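Local coordinates for 3-oxoacyl-[acyl-carrier-protein] synthase 3 (PDB 4EWP) that catalyses, as a homodimeric beta-ketoacyl-ACP synthase III of the thiolase-like superfamily, the condensation of an acyl-CoA primer with malonyl-ACP that probably initiates fatty acid synthesis, at the interface of chains A and B. Numbering follows the deposited sequence. Chains: chain A/B, 3-oxoacyl-[acyl-carrier-protein] synthase 3.

Contact 1: the interface of chains A and B. Residues chain A 225-226, 228-232; chain B 213-214, 216-217.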
loop_
_atom_site.group_PDB
_atom_site.type_symbol
_atom_site.label_atom_id
_atom_site.label_comp_id
_atom_site.label_asym_id
_atom_site.label_seq_id
_atom_site.Cartn_x
_atom_site.Cartn_y
_atom_site.Cartn_z
ATOM N N ILE A 225 -30.459 0.619 10.867
ATOM C CA ILE A 225 -29.907 1.726 10.093
ATOM C C ILE A 225 -30.684 3.003 10.386
ATOM O O ILE A 225 -30.105 4.005 10.813
ATOM C CB ILE A 225 -29.939 1.448 8.575
ATOM C CG1 ILE A 225 -28.904 0.377 8.211
ATOM C CG2 ILE A 225 -29.674 2.729 7.788
ATOM C CD1 ILE A 225 -28.918 -0.041 6.758
ATOM N N THR A 226 -31.994 2.962 10.159
ATOM C CA THR A 226 -32.837 4.116 10.435
ATOM C C THR A 226 -32.819 4.453 11.921
ATOM O O THR A 226 -32.950 5.616 12.299
ATOM C CB THR A 226 -34.290 3.894 9.982
ATOM O OG1 THR A 226 -34.769 2.641 10.492
ATOM C CG2 THR A 226 -34.377 3.896 8.471
ATOM N N ALA A 228 -30.224 3.794 13.936
ATOM C CA ALA A 228 -28.842 3.902 14.396
ATOM C C ALA A 228 -28.550 5.285 14.970
ATOM O O ALA A 228 -28.788 6.304 14.320
ATOM C CB ALA A 228 -27.877 3.575 13.261
ATOM N N GLU A 229 -28.033 5.321 16.192
ATOM C CA GLU A 229 -27.728 6.596 16.832
ATOM C C GLU A 229 -26.390 7.181 16.374
ATOM O O GLU A 229 -26.284 8.388 16.145
ATOM C CB GLU A 229 -27.800 6.473 18.359
ATOM C CG GLU A 229 -29.200 6.755 18.915
ATOM C CD GLU A 229 -29.482 6.042 20.230
ATOM O OE1 GLU A 229 -28.513 5.623 20.903
ATOM O OE2 GLU A 229 -30.676 5.897 20.582
ATOM N N GLY A 230 -25.376 6.328 16.237
ATOM C CA GLY A 230 -24.093 6.760 15.709
ATOM C C GLY A 230 -23.957 6.421 14.230
ATOM O O GLY A 230 -24.726 5.612 13.696
ATOM N N MET A 231 -22.986 7.043 13.563
ATOM C CA MET A 231 -22.761 6.787 12.149
ATOM C C MET A 231 -22.455 5.309 11.947
ATOM O O MET A 231 -21.775 4.694 12.768
ATOM C CB MET A 231 -21.596 7.632 11.623
ATOM C CG MET A 231 -21.775 9.144 11.771
ATOM S SD MET A 231 -20.400 10.126 11.098
ATOM C CE MET A 231 -20.449 9.638 9.377
ATOM N N LEU A 232 -22.961 4.735 10.862
ATOM C CA LEU A 232 -22.543 3.398 10.455
ATOM C C LEU A 232 -21.316 3.479 9.543
ATOM O O LEU A 232 -20.454 2.602 9.568
ATOM C CB LEU A 232 -23.685 2.655 9.757
ATOM C CG LEU A 232 -24.634 1.816 10.633
ATOM C CD1 LEU A 232 -24.522 2.175 12.110
ATOM C CD2 LEU A 232 -26.073 1.952 10.158
ATOM N N VAL B 213 -26.261 5.134 3.122
ATOM C CA VAL B 213 -26.524 4.699 4.488
ATOM C C VAL B 213 -26.745 5.878 5.444
ATOM O O VAL B 213 -27.694 5.885 6.231
ATOM C CB VAL B 213 -25.401 3.796 5.028
ATOM C CG1 VAL B 213 -24.099 4.582 5.149
ATOM C CG2 VAL B 213 -25.803 3.212 6.373
ATOM N N GLU B 214 -25.875 6.878 5.366
ATOM C CA GLU B 214 -25.987 8.029 6.245
ATOM C C GLU B 214 -27.240 8.828 5.925
ATOM O O GLU B 214 -27.856 9.418 6.816
ATOM C CB GLU B 214 -24.739 8.909 6.161
ATOM C CG GLU B 214 -23.498 8.255 6.775
ATOM C CD GLU B 214 -23.747 7.761 8.200
ATOM O OE1 GLU B 214 -24.268 8.548 9.017
ATOM O OE2 GLU B 214 -23.437 6.586 8.500
ATOM N N ALA B 216 -30.103 7.533 4.742
ATOM C CA ALA B 216 -31.167 6.726 5.333
ATOM C C ALA B 216 -31.175 6.862 6.853
ATOM O O ALA B 216 -32.234 6.986 7.472
ATOM C CB ALA B 216 -31.019 5.257 4.923
ATOM N N ARG B 217 -29.987 6.852 7.446
ATOM C CA ARG B 217 -29.852 6.973 8.891
ATOM C C ARG B 217 -30.387 8.299 9.445
ATOM O O ARG B 217 -30.953 8.330 10.540
ATOM C CB ARG B 217 -28.389 6.791 9.307
ATOM C CG ARG B 217 -28.186 6.740 10.821
ATOM C CD ARG B 217 -26.713 6.687 11.202
ATOM N NE ARG B 217 -26.058 7.971 10.979
ATOM C CZ ARG B 217 -26.086 8.979 11.844
ATOM N NH1 ARG B 217 -26.735 8.845 12.994
ATOM N NH2 ARG B 217 -25.467 10.119 11.562
#
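The guanidinium of B:Arg217 lies flat against the backbone of a chain A loop. One face rests on the turn from A:Gly230 to A:Met231, with A:Met231 CA 3.7 Å from B:Arg217 NE and displaced toward the rim. At the edge, in plane, sit the carbonyl A:Ala228 O and, from its own helix, the carboxylate oxygen B:Glu214 OE1. The latter forms a salt bridge with B:Arg217 NE at 2.7 Å, nearly straight (160° at H), which fixes the rotation of the group, although the carboxylate is met from above its own plane. B:Arg217 reaches this place with CG anti to the backbone N (chi1 -173°) and a bend at chi3 (73°), so that B:Arg217 CG lies 3.3 Å from A:Ile225 O and the aliphatic part runs beside A:Ala228 CB. An alanine here would probably loosen the loop, since the guanidinium that covers the A:Gly230 to A:Met231 backbone, and with it the salt-bridge partner of B:Glu214, would go. B:Glu214, bent at chi2, crosses A:Met231 at about a right angle and accepts a weak hydrogen bond on OE2 from A:Leu232 N at 3.0 Å. Next to it B:Val213 CG2 meets A:Leu232 CD2 at 4.0 Å. At this part of the homodimer interface, helix 206-219 of chain B lays one side along the chain A loop 225-232, a segment between that chain's own helix 206-219 and strand 236-238.

Contact 2: the interface of chains A and B. Residues chain A 128, 190-194, 341-342; chain B 103, 106, 112-116.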
loop_
_atom_site.group_PDB
_atom_site.type_symbol
_atom_site.label_atom_id
_atom_site.label_comp_id
_atom_site.label_asym_id
_atom_site.label_seq_id
_atom_site.Cartn_x
_atom_site.Cartn_y
_atom_site.Cartn_z
ATOM N N TYR A 128 7.409 6.595 4.907
ATOM C CA TYR A 128 7.495 5.211 4.417
ATOM C C TYR A 128 7.739 5.264 2.909
ATOM O O TYR A 128 8.541 4.509 2.378
ATOM C CB TYR A 128 6.200 4.414 4.712
ATOM C CG TYR A 128 6.225 3.575 5.977
ATOM C CD1 TYR A 128 6.365 4.169 7.240
ATOM C CD2 TYR A 128 6.088 2.186 5.917
ATOM C CE1 TYR A 128 6.386 3.396 8.414
ATOM C CE2 TYR A 128 6.116 1.403 7.078
ATOM C CZ TYR A 128 6.259 2.006 8.318
ATOM O OH TYR A 128 6.280 1.225 9.456
ATOM N N TRP A 190 12.604 3.613 10.739
ATOM C CA TRP A 190 11.177 3.441 10.592
ATOM C C TRP A 190 10.753 2.146 11.258
ATOM O O TRP A 190 11.555 1.209 11.405
ATOM C CB TRP A 190 10.735 3.544 9.115
ATOM C CG TRP A 190 11.403 2.563 8.149
ATOM C CD1 TRP A 190 12.640 2.010 8.266
ATOM C CD2 TRP A 190 10.844 2.038 6.937
ATOM N NE1 TRP A 190 12.888 1.161 7.207
ATOM C CE2 TRP A 190 11.801 1.165 6.375
ATOM C CE3 TRP A 190 9.627 2.220 6.274
ATOM C CZ2 TRP A 190 11.584 0.480 5.173
ATOM C CZ3 TRP A 190 9.404 1.530 5.085
ATOM C CH2 TRP A 190 10.378 0.671 4.545
ATOM N N GLY A 191 9.504 2.099 11.698
ATOM C CA GLY A 191 9.050 0.951 12.466
ATOM C C GLY A 191 7.563 0.945 12.715
ATOM O O GLY A 191 6.818 1.775 12.181
ATOM N N SER A 192 7.136 0.003 13.550
ATOM C CA SER A 192 5.730 -0.219 13.816
ATOM C C SER A 192 5.573 -0.735 15.236
ATOM O O SER A 192 6.502 -1.294 15.817
ATOM C CB SER A 192 5.165 -1.268 12.849
ATOM O OG SER A 192 5.595 -2.576 13.229
ATOM N N ASP A 193 4.390 -0.547 15.796
ATOM C CA ASP A 193 4.022 -1.283 16.999
ATOM C C ASP A 193 2.564 -1.653 16.911
ATOM O O ASP A 193 1.692 -0.913 17.375
ATOM C CB ASP A 193 4.294 -0.492 18.280
ATOM C CG ASP A 193 3.945 -1.290 19.532
ATOM O OD1 ASP A 193 3.504 -2.455 19.405
ATOM O OD2 ASP A 193 4.104 -0.755 20.645
ATOM N N GLY A 194 2.301 -2.799 16.292
ATOM C CA GLY A 194 0.946 -3.268 16.112
ATOM C C GLY A 194 0.250 -3.612 17.417
ATOM O O GLY A 194 -0.970 -3.804 17.437
ATOM N N VAL A 341 2.617 3.297 13.467
ATOM C CA VAL A 341 3.791 3.280 12.596
ATOM C C VAL A 341 4.505 4.633 12.604
ATOM O O VAL A 341 3.894 5.667 12.890
ATOM C CB VAL A 341 3.445 2.888 11.136
ATOM C CG1 VAL A 341 2.942 1.446 11.068
ATOM C CG2 VAL A 341 2.430 3.869 10.528
ATOM N N TYR A 342 5.797 4.615 12.281
ATOM C CA TYR A 342 6.598 5.831 12.200
ATOM C C TYR A 342 7.741 5.695 11.193
ATOM O O TYR A 342 8.213 4.596 10.926
ATOM C CB TYR A 342 7.193 6.155 13.563
ATOM C CG TYR A 342 8.068 5.056 14.128
ATOM C CD1 TYR A 342 7.565 4.129 15.035
ATOM C CD2 TYR A 342 9.398 4.945 13.752
ATOM C CE1 TYR A 342 8.370 3.128 15.560
ATOM C CE2 TYR A 342 10.206 3.951 14.267
ATOM C CZ TYR A 342 9.687 3.044 15.167
ATOM O OH TYR A 342 10.504 2.058 15.675
ATOM N N ALA B 103 0.596 -3.952 10.080
ATOM C CA ALA B 103 0.917 -3.567 11.452
ATOM C C ALA B 103 0.474 -4.675 12.426
ATOM O O ALA B 103 1.182 -4.987 13.390
ATOM C CB ALA B 103 0.277 -2.220 11.800
ATOM N N ALA B 106 2.715 -7.897 11.729
ATOM C CA ALA B 106 4.057 -7.696 12.279
ATOM C C ALA B 106 4.073 -7.958 13.781
ATOM O O ALA B 106 5.018 -8.546 14.316
ATOM C CB ALA B 106 4.565 -6.267 11.975
ATOM N N THR B 112 7.756 -6.820 15.626
ATOM C CA THR B 112 7.953 -5.509 16.251
ATOM C C THR B 112 9.417 -5.332 16.683
ATOM O O THR B 112 9.994 -6.223 17.314
ATOM C CB THR B 112 7.021 -5.354 17.475
ATOM O OG1 THR B 112 5.667 -5.540 17.047
ATOM C CG2 THR B 112 7.163 -3.966 18.140
ATOM N N PRO B 113 10.026 -4.169 16.378
ATOM C CA PRO B 113 9.437 -2.954 15.796
ATOM C C PRO B 113 9.645 -2.795 14.289
ATOM O O PRO B 113 9.663 -1.659 13.806
ATOM C CB PRO B 113 10.182 -1.833 16.541
ATOM C CG PRO B 113 11.597 -2.398 16.724
ATOM C CD PRO B 113 11.420 -3.945 16.819
ATOM N N ALA B 114 9.767 -3.895 13.550
ATOM C CA ALA B 114 10.009 -3.801 12.112
ATOM C C ALA B 114 8.927 -2.953 11.417
ATOM O O ALA B 114 7.751 -3.057 11.751
ATOM C CB ALA B 114 10.089 -5.187 11.501
ATOM N N PRO B 115 9.326 -2.096 10.456
ATOM C CA PRO B 115 8.335 -1.319 9.700
ATOM C C PRO B 115 7.413 -2.249 8.915
ATOM O O PRO B 115 7.828 -3.330 8.478
ATOM C CB PRO B 115 9.197 -0.496 8.737
ATOM C CG PRO B 115 10.488 -1.294 8.607
ATOM C CD PRO B 115 10.699 -1.859 9.978
ATOM N N ALA B 116 6.173 -1.823 8.725
ATOM C CA ALA B 116 5.134 -2.696 8.193
ATOM C C ALA B 116 4.111 -1.845 7.455
ATOM O O ALA B 116 3.624 -0.850 8.001
ATOM C CB ALA B 116 4.453 -3.441 9.353
HETATM O O HOH W 1 4.271 -4.215 15.064
HETATM O O HOH W 2 12.706 -0.650 13.216
#
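A:Ser192, on strand 189-192, and B:Pro115, just ahead of strand 116-120, lose more surface to the partner chain than any other residue of this patch of the homodimer interface. A:Ser192 grips the opposing segment twice. Its backbone N donates to B:Pro113 O at 3.0 Å, from above the carbonyl plane, while its hydroxyl OG, set between the backbone N and the carbonyl carbon (chi1 75°), donates to B:Ala114 O at 2.7 Å in the carbonyl plane. The same OG contacts a water that also joins A:Gly194 N and B:Thr112 OG1, so the hydroxyl ties both chains into one polar knot. B:Pro113 follows a cis peptide bond, part of the turn that presents these carbonyls.

B:Pro115 instead packs by its ring. Crossing A:Trp190 at about a right angle, it lays CG over the five-membered ring, 3.6 Å from the centroid, and CB over the six-membered ring. The indole is in turn set edge-on against A:Tyr128, whose ring face receives A:Trp190 CE3 over its centre. The phenol closes the arrangement: A:Tyr128 OH donates to A:Gly191 O at 2.8 Å, and both this oxygen and B:Ala116 N lie at the ring's edge, in plane. B:Ala116 N donates to A:Tyr128 OH at 3.1 Å, with 158° at H.

Contact 3: the interface of chains A and B. Residues chain A 95-97, 206, 233; chain B 204-207.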
loop_
_atom_site.group_PDB
_atom_site.type_symbol
_atom_site.label_atom_id
_atom_site.label_comp_id
_atom_site.label_asym_id
_atom_site.label_seq_id
_atom_site.Cartn_x
_atom_site.Cartn_y
_atom_site.Cartn_z
ATOM N N PRO A 95 -11.465 5.828 -1.852
ATOM C CA PRO A 95 -12.659 5.007 -1.584
ATOM C C PRO A 95 -12.857 3.830 -2.531
ATOM O O PRO A 95 -13.980 3.566 -2.961
ATOM C CB PRO A 95 -13.808 6.000 -1.772
ATOM C CG PRO A 95 -13.291 6.973 -2.769
ATOM C CD PRO A 95 -11.813 7.112 -2.486
ATOM N N HIS A 96 -11.774 3.132 -2.844
ATOM C CA HIS A 96 -11.852 1.905 -3.616
ATOM C C HIS A 96 -10.868 0.906 -3.060
ATOM O O HIS A 96 -9.677 1.211 -2.927
ATOM C CB HIS A 96 -11.486 2.165 -5.073
ATOM C CG HIS A 96 -12.414 3.106 -5.764
ATOM N ND1 HIS A 96 -13.512 2.676 -6.477
ATOM C CD2 HIS A 96 -12.408 4.456 -5.851
ATOM C CE1 HIS A 96 -14.140 3.723 -6.983
ATOM N NE2 HIS A 96 -13.496 4.814 -6.613
ATOM N N ALA A 97 -11.353 -0.294 -2.759
ATOM C CA ALA A 97 -10.447 -1.362 -2.370
ATOM C C ALA A 97 -9.398 -1.558 -3.480
ATOM O O ALA A 97 -8.208 -1.714 -3.206
ATOM C CB ALA A 97 -11.221 -2.637 -2.105
ATOM N N GLN A 206 -15.474 -2.207 8.015
ATOM C CA GLN A 206 -16.335 -2.002 6.865
ATOM C C GLN A 206 -17.356 -3.136 6.750
ATOM O O GLN A 206 -18.472 -2.929 6.280
ATOM C CB GLN A 206 -15.507 -1.887 5.582
ATOM C CG GLN A 206 -14.510 -0.733 5.587
ATOM C CD GLN A 206 -13.608 -0.754 4.365
ATOM O OE1 GLN A 206 -13.717 -1.644 3.519
ATOM N NE2 GLN A 206 -12.714 0.233 4.259
ATOM N N TRP A 233 -21.240 4.529 8.733
ATOM C CA TRP A 233 -20.038 4.782 7.947
ATOM C C TRP A 233 -18.860 4.884 8.919
ATOM O O TRP A 233 -18.886 5.689 9.841
ATOM C CB TRP A 233 -20.192 6.071 7.144
ATOM C CG TRP A 233 -18.952 6.486 6.395
ATOM C CD1 TRP A 233 -18.149 7.565 6.660
ATOM C CD2 TRP A 233 -18.371 5.828 5.260
ATOM N NE1 TRP A 233 -17.114 7.621 5.752
ATOM C CE2 TRP A 233 -17.226 6.566 4.886
ATOM C CE3 TRP A 233 -18.714 4.695 4.517
ATOM C CZ2 TRP A 233 -16.424 6.203 3.805
ATOM C CZ3 TRP A 233 -17.911 4.336 3.445
ATOM C CH2 TRP A 233 -16.779 5.088 3.101
ATOM N N HIS B 204 -18.952 0.171 -7.768
ATOM C CA HIS B 204 -19.012 1.607 -7.509
ATOM C C HIS B 204 -18.203 2.003 -6.276
ATOM O O HIS B 204 -17.705 1.142 -5.541
ATOM C CB HIS B 204 -20.455 2.056 -7.351
ATOM C CG HIS B 204 -21.272 1.141 -6.498
ATOM N ND1 HIS B 204 -22.272 0.342 -7.011
ATOM C CD2 HIS B 204 -21.234 0.893 -5.167
ATOM C CE1 HIS B 204 -22.815 -0.361 -6.033
ATOM N NE2 HIS B 204 -22.205 -0.041 -4.903
ATOM N N SER B 205 -18.073 3.309 -6.068
ATOM C CA SER B 205 -17.272 3.871 -4.983
ATOM C C SER B 205 -17.848 3.561 -3.610
ATOM O O SER B 205 -19.071 3.469 -3.451
ATOM C CB SER B 205 -17.205 5.389 -5.147
ATOM O OG SER B 205 -16.616 6.001 -4.018
ATOM N N GLN B 206 -16.973 3.420 -2.614
ATOM C CA GLN B 206 -17.430 3.284 -1.233
ATOM C C GLN B 206 -18.215 4.507 -0.789
ATOM O O GLN B 206 -19.043 4.423 0.118
ATOM C CB GLN B 206 -16.265 3.065 -0.284
ATOM C CG GLN B 206 -15.523 1.774 -0.497
ATOM C CD GLN B 206 -14.209 1.747 0.246
ATOM O OE1 GLN B 206 -14.000 2.513 1.189
ATOM N NE2 GLN B 206 -13.306 0.864 -0.177
ATOM N N LEU B 207 -17.960 5.645 -1.426
ATOM C CA LEU B 207 -18.652 6.872 -1.058
ATOM C C LEU B 207 -20.160 6.786 -1.361
ATOM O O LEU B 207 -20.975 7.388 -0.655
ATOM C CB LEU B 207 -18.017 8.092 -1.747
ATOM C CG LEU B 207 -16.562 8.441 -1.401
ATOM C CD1 LEU B 207 -16.201 9.853 -1.882
ATOM C CD2 LEU B 207 -16.290 8.326 0.085
HETATM O O HOH W 3 -14.069 -0.884 -2.628
#
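A backbone hydrogen bond holds the first shell together: B:Gln206 N donates to A:Pro95 O at 3.0 Å, almost straight (171° at H) and in the carbonyl plane. Around it the B:Gln206 side chain, with CG anti to the carbonyl carbon (chi1 -65°) and the chain extended beyond, runs alongside the same carbonyl, CG lying 3.4 Å from A:Pro95 O. Its amide NE2 ends at a water 3.1 Å away, which also contacts A:Ala97 N at 2.8 Å. An alanine here would remove the amide that holds the water and the chain along A:Pro95, and would probably weaken the grip of this helix start on chain A. On its other flank, B:Gln206 CB meets the edge of the A:Trp233 ring in plane, CH2 being 4.0 Å off.

The pyrrolidine of A:Pro95 fits against B:Leu207, CB to CG at 3.7 Å, and against B:Ser205 OG. A:His96 brings its ring carbon CE1 to B:Ser205 CA. In the second shell, B:Ser205 OG, anti to its own backbone N (chi1 171°), accepts a hydrogen bond from B:Leu207 N at 2.9 Å, capping the helix start. In this part of the homodimer interface, helix 206-219 of chain B thus begins against the chain A loop 95-97, between strand 86-90 and helix 101-108.

Contact 4: the interface of chains A and B. Residues chain A 120-121, 128, 132, 190; chain B 117, 136, 141.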
loop_
_atom_site.group_PDB
_atom_site.type_symbol
_atom_site.label_atom_id
_atom_site.label_comp_id
_atom_site.label_asym_id
_atom_site.label_seq_id
_atom_site.Cartn_x
_atom_site.Cartn_y
_atom_site.Cartn_z
ATOM N N SER A 120 -0.176 1.797 2.564
ATOM C CA SER A 120 -0.959 2.098 3.753
ATOM C C SER A 120 -0.048 2.155 4.972
ATOM O O SER A 120 0.347 1.110 5.521
ATOM C CB SER A 120 -2.054 1.056 3.984
ATOM O OG SER A 120 -2.859 1.398 5.109
ATOM N N ALA A 121 0.265 3.380 5.392
ATOM C CA ALA A 121 1.095 3.612 6.564
ATOM C C ALA A 121 0.682 4.910 7.245
ATOM O O ALA A 121 1.504 5.619 7.871
ATOM C CB ALA A 121 2.556 3.627 6.181
ATOM N N TYR A 128 7.409 6.595 4.907
ATOM C CA TYR A 128 7.495 5.211 4.417
ATOM C C TYR A 128 7.739 5.264 2.909
ATOM O O TYR A 128 8.541 4.509 2.378
ATOM C CB TYR A 128 6.200 4.414 4.712
ATOM C CG TYR A 128 6.225 3.575 5.977
ATOM C CD1 TYR A 128 6.365 4.169 7.240
ATOM C CD2 TYR A 128 6.088 2.186 5.917
ATOM C CE1 TYR A 128 6.386 3.396 8.414
ATOM C CE2 TYR A 128 6.116 1.403 7.078
ATOM C CZ TYR A 128 6.259 2.006 8.318
ATOM O OH TYR A 128 6.280 1.225 9.456
ATOM N N GLN A 132 11.012 3.817 0.834
ATOM C CA GLN A 132 10.858 2.921 -0.307
ATOM C C GLN A 132 11.535 3.497 -1.551
ATOM O O GLN A 132 12.337 2.833 -2.196
ATOM C CB GLN A 132 9.373 2.649 -0.563
ATOM C CG GLN A 132 8.719 1.757 0.476
ATOM C CD GLN A 132 7.215 1.764 0.359
ATOM O OE1 GLN A 132 6.671 1.514 -0.714
ATOM N NE2 GLN A 132 6.536 2.059 1.452
ATOM N N TRP A 190 12.604 3.613 10.739
ATOM C CA TRP A 190 11.177 3.441 10.592
ATOM C C TRP A 190 10.753 2.146 11.258
ATOM O O TRP A 190 11.555 1.209 11.405
ATOM C CB TRP A 190 10.735 3.544 9.115
ATOM C CG TRP A 190 11.403 2.563 8.149
ATOM C CD1 TRP A 190 12.640 2.010 8.266
ATOM C CD2 TRP A 190 10.844 2.038 6.937
ATOM N NE1 TRP A 190 12.888 1.161 7.207
ATOM C CE2 TRP A 190 11.801 1.165 6.375
ATOM C CE3 TRP A 190 9.627 2.220 6.274
ATOM C CZ2 TRP A 190 11.584 0.480 5.173
ATOM C CZ3 TRP A 190 9.404 1.530 5.085
ATOM C CH2 TRP A 190 10.378 0.671 4.545
ATOM N N TYR B 117 3.788 -2.224 6.224
ATOM C CA TYR B 117 2.816 -1.479 5.441
ATOM C C TYR B 117 2.075 -2.396 4.460
ATOM O O TYR B 117 2.606 -3.446 4.061
ATOM C CB TYR B 117 3.502 -0.309 4.708
ATOM C CG TYR B 117 4.594 -0.695 3.713
ATOM C CD1 TYR B 117 4.295 -0.887 2.367
ATOM C CD2 TYR B 117 5.914 -0.824 4.105
ATOM C CE1 TYR B 117 5.278 -1.202 1.441
ATOM C CE2 TYR B 117 6.911 -1.130 3.187
ATOM C CZ TYR B 117 6.580 -1.326 1.852
ATOM O OH TYR B 117 7.532 -1.647 0.916
ATOM N N LEU B 136 14.717 -3.116 -1.118
ATOM C CA LEU B 136 15.045 -2.917 0.300
ATOM C C LEU B 136 16.333 -3.648 0.721
ATOM O O LEU B 136 17.154 -3.113 1.474
ATOM C CB LEU B 136 13.873 -3.339 1.183
ATOM C CG LEU B 136 12.615 -2.463 1.124
ATOM C CD1 LEU B 136 11.460 -3.137 1.881
ATOM C CD2 LEU B 136 12.893 -1.061 1.675
ATOM N N THR B 141 18.662 -1.350 3.225
ATOM C CA THR B 141 17.636 -0.848 4.129
ATOM C C THR B 141 17.099 -1.970 5.017
ATOM O O THR B 141 16.761 -1.754 6.178
ATOM C CB THR B 141 16.482 -0.222 3.357
ATOM O OG1 THR B 141 16.996 0.843 2.537
ATOM C CG2 THR B 141 15.448 0.340 4.332
#
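From its CB outward, B:Tyr117 threads between chain A groups without a polar bond across the homodimer interface. B:Tyr117 CB lies 3.6 Å from the carbonyl A:Ser120 O and also near A:Tyr128 CD2. With CG between the backbone N and the carbonyl carbon, the crowded position (chi1 61°), the ring swings toward helix 125-138 of chain A. B:Tyr117 CD2 then comes 3.5 Å from A:Tyr128 CD2, arriving at the edge of that ring in its plane rather than over a face; the A:Tyr128 face turned away from A:Trp190 is occupied by A:Ala121 CB, toward the rim. Farther out, B:Tyr117 CE2 passes A:Trp190 CZ3 at 4.1 Å. The carboxamide of A:Gln132 lies over one face of the ring, its plane 8° from that of the ring: the two stack, A:Gln132 NE2 standing 3.4 Å from B:Tyr117 CZ and over the centre of the ring. At the tip, the phenol B:Tyr117 OH is 3.5 Å from A:Gln132 CD and near its CG, so the two side chains reach toward each other tip to tip. The A:Gln132 chain, extended beyond CG (chi2 167°), carries the amide out to this position.

Beyond the tyrosine, the six-membered ring of A:Trp190 meets B:Leu136 CD2, 4.0 Å from A:Trp190 CZ2, while B:Thr141 CG2 touches A:Trp190 NE1 at 3.9 Å. Strand 116-120 of chain B therefore sets B:Tyr117 against helix 125-138 of chain A, and B:Leu136, on the equivalent helix of chain B, flanks the indole.

The four contacts run as a band along the two-fold interface of the homodimer, and each recurs with the chains exchanged. Contacts 2 and 4 are about 9 Å apart between C-alpha centres and share A:Tyr128 and A:Trp190; they lie about 12 and 11 Å from the catalytic cysteine A:Cys123, so dimer packing may help to shape the catalytic centre. Contacts 1 and 3, about 16 Å apart, share helix 206-219 of chain B, gripped at its start in contact 3. Contact 1, about 34 Å from contact 2 and 26 Å from A:Cys123, probably holds the subunits together rather than shaping the active site.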